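PDB 3DR2: exported gluconolactonase from Xanthomonas campestris pv. campestris, which catalyses the hydrolysis of glucono-lactone to gluconate, probably at a calcium site in the middle of its six-bladed beta-propeller. Local coordinates for residues Val60-Leu64 against Thr88-Ala92; Tyr125-Asn131 against Pro164-His169; Leu130-Asp135 against Thr147-Leu153; Leu187-Gly192 against Val204-Pro208. All coordinates share one frame; numbering follows the deposited sequence.

How the contacts relate
Contacts 1, 3 and 4 lie round the middle of the propeller; contact 2 lies farther out, its centre about 22 Å from that of the chain. N134 of contact 3 and N191 of contact 4 share one calcium ion with E48 and D242, probably the active centre of this SMP-30 family member. Contact 1 joins contact 3 where G90 N lies 2.9 Å from N134 O, a probable hydrogen bond. A hydrogen bond between T147 OG1 and N191 O, 2.6 Å long, ties contact 3 to contact 4. Contacts 2 and 3 share L130 and N131, and H169 packs on P150. Probable hydrogen bonds H169 O to L187 N (2.8 Å) and H169 ND1 to H189 N (3.1 Å) link contacts 2 and 4.

Contact 1 (Val60-Leu64 against Thr88-Ala92); sequences VWSDL and TNGNA
S62 carries the polar part of this buried contact, its hydroxyl lying between the backbone of N89 and the amide of N91. With OG set beside its own backbone N (chi1 -57°), S62 donates to the carbonyl, OG to N89 O being 2.7 Å. The same oxygen accepts from the N91 amide, ND2 to S62 OG 2.8 Å, along a path bent to 144° at the hydrogen and tilted out of the amide plane. The N91 group is fixed from outside as well: OD1 pairs with H101, and ND2 also reaches the carbonyl of G49. The remaining contacts are van der Waals. S62 CB sits 3.3 Å from T88 O, and T88 CG2 lies 3.7 Å from S62 OG. L64 lays its CG against the same carbonyl, 3.8 Å from T88 O, while V60 crosses N91 at about a right angle, CG1 to N91 CG 4.2 Å. Strands 60-63 and 88-92 (at 158°, axes 6.4 Å apart) share no backbone-to-backbone hydrogen bond; each bond has a side chain at one end or both. Strand 60-63 belongs to one five-stranded sheet and strand 88-92 edges the next, four-stranded one: this is the face-to-face seam between neighbouring blades of a beta-propeller.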
loop_
_atom_site.group_PDB
_atom_site.type_symbol
_atom_site.label_atom_id
_atom_site.label_comp_id
_atom_site.label_asym_id
_atom_site.label_seq_id
_atom_site.Cartn_x
_atom_site.Cartn_y
_atom_site.Cartn_z
ATOM N N VAL A 60 18.355 5.368 -0.015
ATOM C CA VAL A 60 17.003 5.903 0.105
ATOM C C VAL A 60 16.116 5.385 -1.027
ATOM O O VAL A 60 16.529 5.392 -2.178
ATOM C CB VAL A 60 17.036 7.445 0.004
ATOM C CG1 VAL A 60 15.625 7.999 0.073
ATOM C CG2 VAL A 60 17.914 8.030 1.106
ATOM N N TRP A 61 14.910 4.923 -0.720
ATOM C CA TRP A 61 14.022 4.477 -1.786
ATOM C C TRP A 61 12.580 4.613 -1.325
ATOM O O TRP A 61 12.323 4.789 -0.136
ATOM C CB TRP A 61 14.373 3.048 -2.232
ATOM C CG TRP A 61 13.713 1.921 -1.515
ATOM C CD1 TRP A 61 12.669 1.177 -1.963
ATOM C CD2 TRP A 61 14.099 1.356 -0.254
ATOM N NE1 TRP A 61 12.378 0.174 -1.069
ATOM C CE2 TRP A 61 13.243 0.261 -0.009
ATOM C CE3 TRP A 61 15.089 1.665 0.689
ATOM C CZ2 TRP A 61 13.341 -0.528 1.143
ATOM C CZ3 TRP A 61 15.187 0.881 1.835
ATOM C CH2 TRP A 61 14.316 -0.204 2.050
ATOM N N SER A 62 11.642 4.568 -2.265
ATOM C CA SER A 62 10.237 4.740 -1.924
ATOM C C SER A 62 9.386 3.492 -1.939
ATOM O O SER A 62 9.616 2.585 -2.724
ATOM C CB SER A 62 9.564 5.708 -2.907
ATOM O OG SER A 62 10.206 6.958 -2.942
ATOM N N ASP A 63 8.400 3.452 -1.051
ATOM C CA ASP A 63 7.414 2.385 -1.100
ATOM C C ASP A 63 6.253 3.248 -1.590
ATOM O O ASP A 63 5.544 3.854 -0.794
ATOM C CB ASP A 63 7.076 1.803 0.266
ATOM C CG ASP A 63 5.991 0.736 0.173
ATOM O OD1 ASP A 63 5.691 0.074 1.186
ATOM O OD2 ASP A 63 5.430 0.559 -0.933
ATOM N N LEU A 64 6.098 3.332 -2.907
ATOM C CA LEU A 64 5.069 4.169 -3.528
ATOM C C LEU A 64 3.670 3.937 -2.989
ATOM O O LEU A 64 2.994 4.869 -2.561
ATOM C CB LEU A 64 5.068 3.936 -5.039
ATOM C CG LEU A 64 4.727 5.069 -6.017
ATOM C CD1 LEU A 64 4.233 4.434 -7.303
ATOM C CD2 LEU A 64 3.685 6.019 -5.465
ATOM N N THR A 88 5.176 9.492 -3.017
ATOM C CA THR A 88 6.510 9.786 -3.516
ATOM C C THR A 88 7.018 8.593 -4.322
ATOM O O THR A 88 6.880 7.440 -3.896
ATOM C CB THR A 88 7.465 10.072 -2.349
ATOM O OG1 THR A 88 6.988 11.212 -1.630
ATOM C CG2 THR A 88 8.872 10.365 -2.852
ATOM N N ASN A 89 7.594 8.882 -5.484
ATOM C CA ASN A 89 8.116 7.859 -6.386
ATOM C C ASN A 89 9.636 7.993 -6.485
ATOM O O ASN A 89 10.358 7.525 -5.611
ATOM C CB ASN A 89 7.457 8.015 -7.770
ATOM C CG ASN A 89 7.718 6.826 -8.690
ATOM O OD1 ASN A 89 7.013 6.632 -9.689
ATOM N ND2 ASN A 89 8.730 6.034 -8.365
ATOM N N GLY A 90 10.125 8.653 -7.530
ATOM C CA GLY A 90 11.560 8.804 -7.669
ATOM C C GLY A 90 12.225 9.640 -6.582
ATOM O O GLY A 90 11.614 10.553 -6.026
ATOM N N ASN A 91 13.476 9.296 -6.266
ATOM C CA ASN A 91 14.287 10.032 -5.290
ATOM C C ASN A 91 15.648 10.255 -5.941
ATOM O O ASN A 91 16.074 9.475 -6.801
ATOM C CB ASN A 91 14.532 9.235 -4.003
ATOM C CG ASN A 91 13.268 8.950 -3.237
ATOM O OD1 ASN A 91 12.663 9.844 -2.644
ATOM N ND2 ASN A 91 12.859 7.689 -3.241
ATOM N N ALA A 92 16.323 11.316 -5.515
ATOM C CA ALA A 92 17.653 11.653 -6.004
ATOM C C ALA A 92 18.308 12.510 -4.931
ATOM O O ALA A 92 17.644 12.950 -3.992
ATOM C CB ALA A 92 17.566 12.419 -7.315
#

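Contact 2 (Tyr125-Asn131 against Pro164-His169); sequences YAGKRLN and PELAHH
E165 starts with CG beside its backbone N (chi1 -61°) and then runs fully extended, which carries its carboxylate up to the backbone of R129; N131, with a similar first torsion, turns its amide between P164 and H168. The carboxylate takes the backbone N-H of R129, OE2 to R129 N 2.9 Å, from above its own plane. It does not pair with the guanidinium, which turns away at chi3 and bonds instead to the carbonyl of R106. On the N131 amide, ND2 gives a hydrogen to H168 O at 3.1 Å, nearly in the amide plane, while OD1 packs against P164 CB at 3.4 Å. One water bridges the two segments: it donates to R129 O and N131 OD1, both at 2.8 Å, and accepts from E165 N at 2.7 Å. Residues 125-131 include the type I' turn Y125-K128 of a small two-stranded hairpin, and 164-169 end the long loop between strands 144-147 and 169-174, so the contact holds two peripheral excursions of the propeller together. L166 is the apolar wedge against the hairpin. Its CG rests 3.5 Å from R129 O, CD2 lies 3.6 Å from K128 CB, and CD1 reaches toward L130. The extended K128 chain lays its methylenes over the backbone carbonyl of E165. The rings of Y125 and H168 meet obliquely with their planes perpendicular, and H168 is anchored through ND1 to S170.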
loop_
_atom_site.group_PDB
_atom_site.type_symbol
_atom_site.label_atom_id
_atom_site.label_comp_id
_atom_site.label_asym_id
_atom_site.label_seq_id
_atom_site.Cartn_x
_atom_site.Cartn_y
_atom_site.Cartn_z
ATOM N N TYR A 125 3.485 23.894 -14.756
ATOM C CA TYR A 125 4.155 24.271 -15.985
ATOM C C TYR A 125 3.172 25.199 -16.687
ATOM O O TYR A 125 2.025 24.826 -16.928
ATOM C CB TYR A 125 4.435 23.070 -16.887
ATOM C CG TYR A 125 5.173 23.490 -18.135
ATOM C CD1 TYR A 125 6.498 23.921 -18.066
ATOM C CD2 TYR A 125 4.524 23.548 -19.369
ATOM C CE1 TYR A 125 7.161 24.408 -19.186
ATOM C CE2 TYR A 125 5.183 24.036 -20.505
ATOM C CZ TYR A 125 6.496 24.466 -20.401
ATOM O OH TYR A 125 7.143 24.977 -21.501
ATOM N N ALA A 126 3.615 26.411 -17.001
ATOM C CA ALA A 126 2.739 27.363 -17.667
ATOM C C ALA A 126 1.439 27.503 -16.874
ATOM O O ALA A 126 0.350 27.571 -17.447
ATOM C CB ALA A 126 2.450 26.894 -19.078
ATOM N N GLY A 127 1.565 27.527 -15.549
ATOM C CA GLY A 127 0.410 27.674 -14.681
ATOM C C GLY A 127 -0.482 26.460 -14.482
ATOM O O GLY A 127 -1.411 26.506 -13.675
ATOM N N LYS A 128 -0.213 25.377 -15.207
ATOM C CA LYS A 128 -1.016 24.161 -15.091
ATOM C C LYS A 128 -0.267 23.094 -14.297
ATOM O O LYS A 128 0.945 22.962 -14.428
ATOM C CB LYS A 128 -1.343 23.609 -16.481
ATOM C CG LYS A 128 -2.139 24.550 -17.381
ATOM C CD LYS A 128 -2.350 23.924 -18.756
ATOM C CE LYS A 128 -3.071 24.874 -19.696
ATOM N NZ LYS A 128 -3.322 24.267 -21.033
ATOM N N ARG A 129 -0.987 22.330 -13.482
ATOM C CA ARG A 129 -0.346 21.280 -12.693
ATOM C C ARG A 129 0.339 20.240 -13.574
ATOM O O ARG A 129 -0.148 19.903 -14.655
ATOM C CB ARG A 129 -1.367 20.567 -11.794
ATOM C CG ARG A 129 -2.034 21.456 -10.750
ATOM C CD ARG A 129 -2.828 20.650 -9.722
ATOM N NE ARG A 129 -1.967 19.895 -8.809
ATOM C CZ ARG A 129 -2.417 19.125 -7.819
ATOM N NH1 ARG A 129 -3.721 19.002 -7.611
ATOM N NH2 ARG A 129 -1.568 18.478 -7.031
ATOM N N LEU A 130 1.479 19.738 -13.103
ATOM C CA LEU A 130 2.225 18.705 -13.813
ATOM C C LEU A 130 1.358 17.451 -13.727
ATOM O O LEU A 130 0.451 17.391 -12.899
ATOM C CB LEU A 130 3.563 18.465 -13.114
ATOM C CG LEU A 130 4.548 19.641 -13.129
ATOM C CD1 LEU A 130 5.661 19.418 -12.110
ATOM C CD2 LEU A 130 5.124 19.785 -14.526
ATOM N N ASN A 131 1.637 16.457 -14.568
ATOM C CA ASN A 131 0.854 15.218 -14.568
ATOM C C ASN A 131 1.087 14.404 -13.289
ATOM O O ASN A 131 0.174 14.180 -12.500
ATOM C CB ASN A 131 1.216 14.358 -15.785
ATOM C CG ASN A 131 0.905 15.042 -17.110
ATOM O OD1 ASN A 131 -0.114 15.724 -17.248
ATOM N ND2 ASN A 131 1.768 14.839 -18.099
ATOM N N PRO A 164 -5.485 15.008 -16.836
ATOM C CA PRO A 164 -4.300 15.863 -16.898
ATOM C C PRO A 164 -4.624 17.262 -17.403
ATOM O O PRO A 164 -5.565 17.444 -18.175
ATOM C CB PRO A 164 -3.375 15.097 -17.843
ATOM C CG PRO A 164 -4.328 14.397 -18.748
ATOM C CD PRO A 164 -5.375 13.888 -17.786
ATOM N N GLU A 165 -3.853 18.246 -16.950
ATOM C CA GLU A 165 -4.046 19.633 -17.369
ATOM C C GLU A 165 -3.098 19.944 -18.522
ATOM O O GLU A 165 -3.296 20.908 -19.262
ATOM C CB GLU A 165 -3.770 20.588 -16.205
ATOM C CG GLU A 165 -4.678 20.394 -15.006
ATOM C CD GLU A 165 -4.484 21.464 -13.938
ATOM O OE1 GLU A 165 -5.044 21.307 -12.836
ATOM O OE2 GLU A 165 -3.778 22.462 -14.200
ATOM N N LEU A 166 -2.059 19.125 -18.664
ATOM C CA LEU A 166 -1.083 19.298 -19.731
ATOM C C LEU A 166 -1.387 18.300 -20.844
ATOM O O LEU A 166 -1.831 17.184 -20.576
ATOM C CB LEU A 166 0.333 19.068 -19.195
ATOM C CG LEU A 166 0.775 19.969 -18.035
ATOM C CD1 LEU A 166 2.191 19.615 -17.609
ATOM C CD2 LEU A 166 0.698 21.425 -18.454
ATOM N N ALA A 167 -1.151 18.706 -22.090
ATOM C CA ALA A 167 -1.407 17.844 -23.239
ATOM C C ALA A 167 -0.120 17.196 -23.732
ATOM O O ALA A 167 0.045 16.929 -24.924
ATOM C CB ALA A 167 -2.048 18.655 -24.363
ATOM N N HIS A 168 0.793 16.943 -22.807
ATOM C CA HIS A 168 2.063 16.333 -23.151
ATOM C C HIS A 168 2.712 15.699 -21.928
ATOM O O HIS A 168 2.480 16.136 -20.796
ATOM C CB HIS A 168 2.998 17.392 -23.757
ATOM C CG HIS A 168 3.074 18.664 -22.963
ATOM N ND1 HIS A 168 3.963 18.844 -21.925
ATOM C CD2 HIS A 168 2.351 19.806 -23.041
ATOM C CE1 HIS A 168 3.785 20.043 -21.397
ATOM N NE2 HIS A 168 2.812 20.647 -22.056
ATOM N N HIS A 169 3.498 14.650 -22.167
ATOM C CA HIS A 169 4.239 13.946 -21.114
ATOM C C HIS A 169 5.663 14.362 -21.435
ATOM O O HIS A 169 6.253 13.853 -22.382
ATOM C CB HIS A 169 4.138 12.428 -21.276
ATOM C CG HIS A 169 2.739 11.908 -21.341
ATOM N ND1 HIS A 169 2.453 10.610 -21.702
ATOM C CD2 HIS A 169 1.548 12.504 -21.096
ATOM C CE1 HIS A 169 1.144 10.427 -21.677
ATOM N NE2 HIS A 169 0.572 11.561 -21.313
HETATM O O HOH W 1 -1.474 17.653 -15.723
#

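Contact 3 (Leu130-Asp135 against Thr147-Leu153); sequences LNSPND and TDPPFGL. With CA (calcium ion), chain D.
The D148 carboxylate takes up the backbone N-H groups of two successive residues, one on each oxygen. OD1 receives N131 N at 2.9 Å through its syn lone pair, and OD2 receives S132 N at 2.8 Å on the syn side, tilted out of the plane. The N131 amide lies almost parallel to that carboxylate, and its ND2 gives a second, nearly straight bond (174°) to D148 O. S132 OG is both donor and acceptor: it gives its hydrogen to P149 O at 2.7 Å and takes the N-H of G152 at 3.0 Å, while G152 CA packs against S132 CB. Farther along, N134 N bonds to T147 O at 3.0 Å and T147 N to D135 O at 3.1 Å; T147 OG1 takes the D135 N-H more loosely and also bonds to the carbonyl of N191. N134 OD1 binds calcium at 2.4 Å, its ND2 donates to a water on the metal, and its carbonyl accepts from another. D135 OD1 takes a hydrogen from a third calcium-bound water and pairs with N281. With these backbone, side-chain and water bonds, and D148 pinning the backbone two and three residues before N134, the loop probably keeps N134 preset for calcium.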
loop_
_atom_site.group_PDB
_atom_site.type_symbol
_atom_site.label_atom_id
_atom_site.label_comp_id
_atom_site.label_asym_id
_atom_site.label_seq_id
_atom_site.Cartn_x
_atom_site.Cartn_y
_atom_site.Cartn_z
ATOM N N LEU A 130 1.479 19.738 -13.103
ATOM C CA LEU A 130 2.225 18.705 -13.813
ATOM C C LEU A 130 1.358 17.451 -13.727
ATOM O O LEU A 130 0.451 17.391 -12.899
ATOM C CB LEU A 130 3.563 18.465 -13.114
ATOM C CG LEU A 130 4.548 19.641 -13.129
ATOM C CD1 LEU A 130 5.661 19.418 -12.110
ATOM C CD2 LEU A 130 5.124 19.785 -14.526
ATOM N N ASN A 131 1.637 16.457 -14.568
ATOM C CA ASN A 131 0.854 15.218 -14.568
ATOM C C ASN A 131 1.087 14.404 -13.289
ATOM O O ASN A 131 0.174 14.180 -12.500
ATOM C CB ASN A 131 1.216 14.358 -15.785
ATOM C CG ASN A 131 0.905 15.042 -17.110
ATOM O OD1 ASN A 131 -0.114 15.724 -17.248
ATOM N ND2 ASN A 131 1.768 14.839 -18.099
ATOM N N SER A 132 2.325 13.961 -13.105
ATOM C CA SER A 132 2.721 13.171 -11.938
ATOM C C SER A 132 4.178 12.756 -12.119
ATOM O O SER A 132 4.470 11.690 -12.665
ATOM C CB SER A 132 1.827 11.935 -11.787
ATOM O OG SER A 132 1.598 11.305 -13.037
ATOM N N PRO A 133 5.114 13.622 -11.686
ATOM C CA PRO A 133 6.554 13.371 -11.789
ATOM C C PRO A 133 6.848 11.952 -11.339
ATOM O O PRO A 133 6.443 11.534 -10.252
ATOM C CB PRO A 133 7.146 14.422 -10.866
ATOM C CG PRO A 133 6.212 15.578 -11.081
ATOM C CD PRO A 133 4.857 14.918 -11.033
ATOM N N ASN A 134 7.567 11.227 -12.185
ATOM C CA ASN A 134 7.871 9.826 -11.947
ATOM C C ASN A 134 9.290 9.545 -11.449
ATOM O O ASN A 134 9.473 8.935 -10.392
ATOM C CB ASN A 134 7.589 9.059 -13.244
ATOM C CG ASN A 134 7.582 7.562 -13.049
ATOM O OD1 ASN A 134 8.621 6.959 -12.785
ATOM N ND2 ASN A 134 6.407 6.950 -13.182
ATOM N N ASP A 135 10.294 9.980 -12.203
ATOM C CA ASP A 135 11.683 9.756 -11.801
ATOM C C ASP A 135 12.477 11.041 -12.045
ATOM O O ASP A 135 12.072 11.888 -12.850
ATOM C CB ASP A 135 12.270 8.579 -12.599
ATOM C CG ASP A 135 13.407 7.874 -11.869
ATOM O OD1 ASP A 135 13.782 6.756 -12.296
ATOM O OD2 ASP A 135 13.923 8.428 -10.876
ATOM N N THR A 147 10.956 13.172 -15.404
ATOM C CA THR A 147 9.963 12.717 -16.369
ATOM C C THR A 147 8.568 12.959 -15.800
ATOM O O THR A 147 8.346 12.845 -14.590
ATOM C CB THR A 147 10.118 11.218 -16.653
ATOM O OG1 THR A 147 10.061 10.490 -15.414
ATOM C CG2 THR A 147 11.442 10.946 -17.341
ATOM N N ASP A 148 7.623 13.274 -16.678
ATOM C CA ASP A 148 6.271 13.558 -16.234
ATOM C C ASP A 148 5.153 12.760 -16.912
ATOM O O ASP A 148 4.294 13.325 -17.581
ATOM C CB ASP A 148 5.991 15.059 -16.390
ATOM C CG ASP A 148 4.753 15.499 -15.642
ATOM O OD1 ASP A 148 4.025 16.384 -16.143
ATOM O OD2 ASP A 148 4.503 14.967 -14.543
ATOM N N PRO A 149 5.151 11.428 -16.751
ATOM C CA PRO A 149 4.100 10.617 -17.364
ATOM C C PRO A 149 2.851 10.773 -16.491
ATOM O O PRO A 149 2.932 11.313 -15.387
ATOM C CB PRO A 149 4.685 9.211 -17.307
ATOM C CG PRO A 149 5.385 9.231 -15.983
ATOM C CD PRO A 149 6.089 10.585 -15.986
ATOM N N PRO A 150 1.684 10.314 -16.967
ATOM C CA PRO A 150 0.439 10.428 -16.196
ATOM C C PRO A 150 0.085 9.232 -15.310
ATOM O O PRO A 150 -1.062 9.100 -14.887
ATOM C CB PRO A 150 -0.601 10.633 -17.286
ATOM C CG PRO A 150 -0.112 9.687 -18.329
ATOM C CD PRO A 150 1.391 9.941 -18.363
ATOM N N PHE A 151 1.052 8.369 -15.020
ATOM C CA PHE A 151 0.769 7.194 -14.197
ATOM C C PHE A 151 0.078 7.525 -12.876
ATOM O O PHE A 151 -0.847 6.820 -12.460
ATOM C CB PHE A 151 2.059 6.412 -13.934
ATOM C CG PHE A 151 2.611 5.733 -15.156
ATOM C CD1 PHE A 151 1.866 4.761 -15.822
ATOM C CD2 PHE A 151 3.868 6.066 -15.650
ATOM C CE1 PHE A 151 2.369 4.136 -16.961
ATOM C CE2 PHE A 151 4.377 5.446 -16.787
ATOM C CZ PHE A 151 3.626 4.479 -17.444
ATOM N N GLY A 152 0.516 8.598 -12.226
ATOM C CA GLY A 152 -0.073 8.995 -10.958
ATOM C C GLY A 152 -1.494 9.533 -11.043
ATOM O O GLY A 152 -2.126 9.788 -10.019
ATOM N N LEU A 153 -2.002 9.701 -12.261
ATOM C CA LEU A 153 -3.353 10.223 -12.462
ATOM C C LEU A 153 -4.360 9.161 -12.889
ATOM O O LEU A 153 -5.543 9.464 -13.067
ATOM C CB LEU A 153 -3.344 11.312 -13.536
ATOM C CG LEU A 153 -2.464 12.534 -13.299
ATOM C CD1 LEU A 153 -2.540 13.459 -14.517
ATOM C CD2 LEU A 153 -2.928 13.250 -12.046
HETATM CA CA CA D . 9.692 4.815 -12.708
HETATM O O HOH W 2 7.328 4.223 -11.982
HETATM O O HOH W 3 10.384 6.145 -10.824
HETATM O O HOH W 4 11.906 5.310 -13.479
HETATM O O HOH W 5 11.332 3.310 -11.682
#

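Contact 4 (Leu187-Gly192 against Val204-Pro208); sequences LDHPNG and VSQTP. With CA (calcium ion), chain D.
A beta hairpin of the propeller, strands 190-195 and 201-206, places N191 at the calcium site. A chi1 of -155° swings the amide of N191 away from its own backbone N and over to the metal, where OD1 binds at 2.4 Å. Its ND2 is held by T207, with OG1 at 2.9 Å in the amide plane and a nearly straight bond of 169°; this fixes which end of the amide faces the calcium. N134, E48, D242 and four waters complete the sphere. The backbone ladder is built round the antiparallel, non-hydrogen-bonded pair P190 and Q206: N191 N bonds to S205 O at 2.7 Å, T207 N to H189 O at 3.0 Å, and S205 N to G192 O. S205 OG also accepts the G192 N-H at 2.9 Å, and its single hydrogen faces the carbonyls of P241 and D242, shared between them or given to one, which links this hairpin to another calcium ligand. At the opposite end of 187-192, the extended Q206 chain brings OE1 to D188 N at 3.0 Å; its NE2 goes to T218. L187 CD2 packs on V204 CG1 at 3.7 Å, and P208 CB lies 3.5 Å from D188 OD1, the other carboxylate oxygen bonding to G213 N.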
loop_
_atom_site.group_PDB
_atom_site.type_symbol
_atom_site.label_atom_id
_atom_site.label_comp_id
_atom_site.label_asym_id
_atom_site.label_seq_id
_atom_site.Cartn_x
_atom_site.Cartn_y
_atom_site.Cartn_z
ATOM N N LEU A 187 7.333 12.968 -24.837
ATOM C CA LEU A 187 7.442 11.547 -25.135
ATOM C C LEU A 187 6.132 10.841 -24.799
ATOM O O LEU A 187 5.142 11.480 -24.446
ATOM C CB LEU A 187 8.595 10.931 -24.329
ATOM C CG LEU A 187 9.978 11.598 -24.417
ATOM C CD1 LEU A 187 10.033 12.796 -23.475
ATOM C CD2 LEU A 187 11.056 10.601 -24.033
ATOM N N ASP A 188 6.129 9.518 -24.917
ATOM C CA ASP A 188 4.943 8.728 -24.610
ATOM C C ASP A 188 5.227 8.002 -23.303
ATOM O O ASP A 188 5.935 6.996 -23.296
ATOM C CB ASP A 188 4.683 7.704 -25.716
ATOM C CG ASP A 188 3.299 7.088 -25.632
ATOM O OD1 ASP A 188 2.649 7.189 -24.567
ATOM O OD2 ASP A 188 2.857 6.488 -26.634
ATOM N N HIS A 189 4.690 8.520 -22.203
ATOM C CA HIS A 189 4.905 7.921 -20.888
ATOM C C HIS A 189 6.389 7.825 -20.536
ATOM O O HIS A 189 6.905 6.737 -20.245
ATOM C CB HIS A 189 4.265 6.534 -20.834
ATOM C CG HIS A 189 2.769 6.565 -20.853
ATOM N ND1 HIS A 189 2.007 6.525 -19.706
ATOM C CD2 HIS A 189 1.894 6.674 -21.881
ATOM C CE1 HIS A 189 0.729 6.608 -20.025
ATOM N NE2 HIS A 189 0.633 6.699 -21.339
ATOM N N PRO A 190 7.099 8.968 -20.567
ATOM C CA PRO A 190 8.526 8.983 -20.236
ATOM C C PRO A 190 8.611 8.438 -18.823
ATOM O O PRO A 190 7.762 8.748 -17.992
ATOM C CB PRO A 190 8.888 10.462 -20.337
ATOM C CG PRO A 190 7.605 11.149 -19.968
ATOM C CD PRO A 190 6.590 10.338 -20.746
ATOM N N ASN A 191 9.619 7.620 -18.547
ATOM C CA ASN A 191 9.710 7.009 -17.232
ATOM C C ASN A 191 11.055 7.233 -16.550
ATOM O O ASN A 191 11.221 8.186 -15.786
ATOM C CB ASN A 191 9.421 5.513 -17.367
ATOM C CG ASN A 191 8.912 4.906 -16.086
ATOM O OD1 ASN A 191 9.337 5.300 -15.008
ATOM N ND2 ASN A 191 8.006 3.938 -16.191
ATOM N N GLY A 192 12.016 6.356 -16.814
ATOM C CA GLY A 192 13.322 6.522 -16.207
ATOM C C GLY A 192 14.192 7.448 -17.031
ATOM O O GLY A 192 13.870 7.754 -18.177
ATOM N N VAL A 204 16.303 8.262 -21.810
ATOM C CA VAL A 204 14.974 8.359 -21.213
ATOM C C VAL A 204 14.149 7.185 -21.707
ATOM O O VAL A 204 14.064 6.956 -22.909
ATOM C CB VAL A 204 14.245 9.651 -21.651
ATOM C CG1 VAL A 204 12.901 9.755 -20.952
ATOM C CG2 VAL A 204 15.100 10.873 -21.348
ATOM N N SER A 205 13.541 6.432 -20.801
ATOM C CA SER A 205 12.731 5.312 -21.259
ATOM C C SER A 205 11.289 5.768 -21.445
ATOM O O SER A 205 10.848 6.742 -20.834
ATOM C CB SER A 205 12.789 4.137 -20.272
ATOM O OG SER A 205 12.161 4.445 -19.040
ATOM N N GLN A 206 10.571 5.072 -22.319
ATOM C CA GLN A 206 9.172 5.370 -22.592
ATOM C C GLN A 206 8.462 4.045 -22.365
ATOM O O GLN A 206 8.794 3.047 -23.002
ATOM C CB GLN A 206 8.991 5.830 -24.048
ATOM C CG GLN A 206 9.765 7.086 -24.420
ATOM C CD GLN A 206 9.451 7.566 -25.831
ATOM O OE1 GLN A 206 8.308 7.908 -26.142
ATOM N NE2 GLN A 206 10.463 7.585 -26.692
ATOM N N THR A 207 7.495 4.025 -21.456
ATOM C CA THR A 207 6.800 2.783 -21.142
ATOM C C THR A 207 5.283 2.867 -21.198
ATOM O O THR A 207 4.605 2.712 -20.184
ATOM C CB THR A 207 7.211 2.284 -19.742
ATOM O OG1 THR A 207 6.739 3.202 -18.750
ATOM C CG2 THR A 207 8.722 2.186 -19.643
ATOM N N PRO A 208 4.730 3.104 -22.393
ATOM C CA PRO A 208 3.280 3.200 -22.556
ATOM C C PRO A 208 2.582 1.851 -22.411
ATOM O O PRO A 208 3.232 0.808 -22.311
ATOM C CB PRO A 208 3.135 3.770 -23.963
ATOM C CG PRO A 208 4.284 3.137 -24.683
ATOM C CD PRO A 208 5.418 3.307 -23.680
HETATM CA CA CA D . 9.692 4.815 -12.708
HETATM O O HOH W 4 11.906 5.310 -13.479
HETATM O O HOH W 2 7.328 4.223 -11.982
HETATM O O HOH W 3 10.384 6.145 -10.824
HETATM O O HOH W 5 11.332 3.310 -11.682
#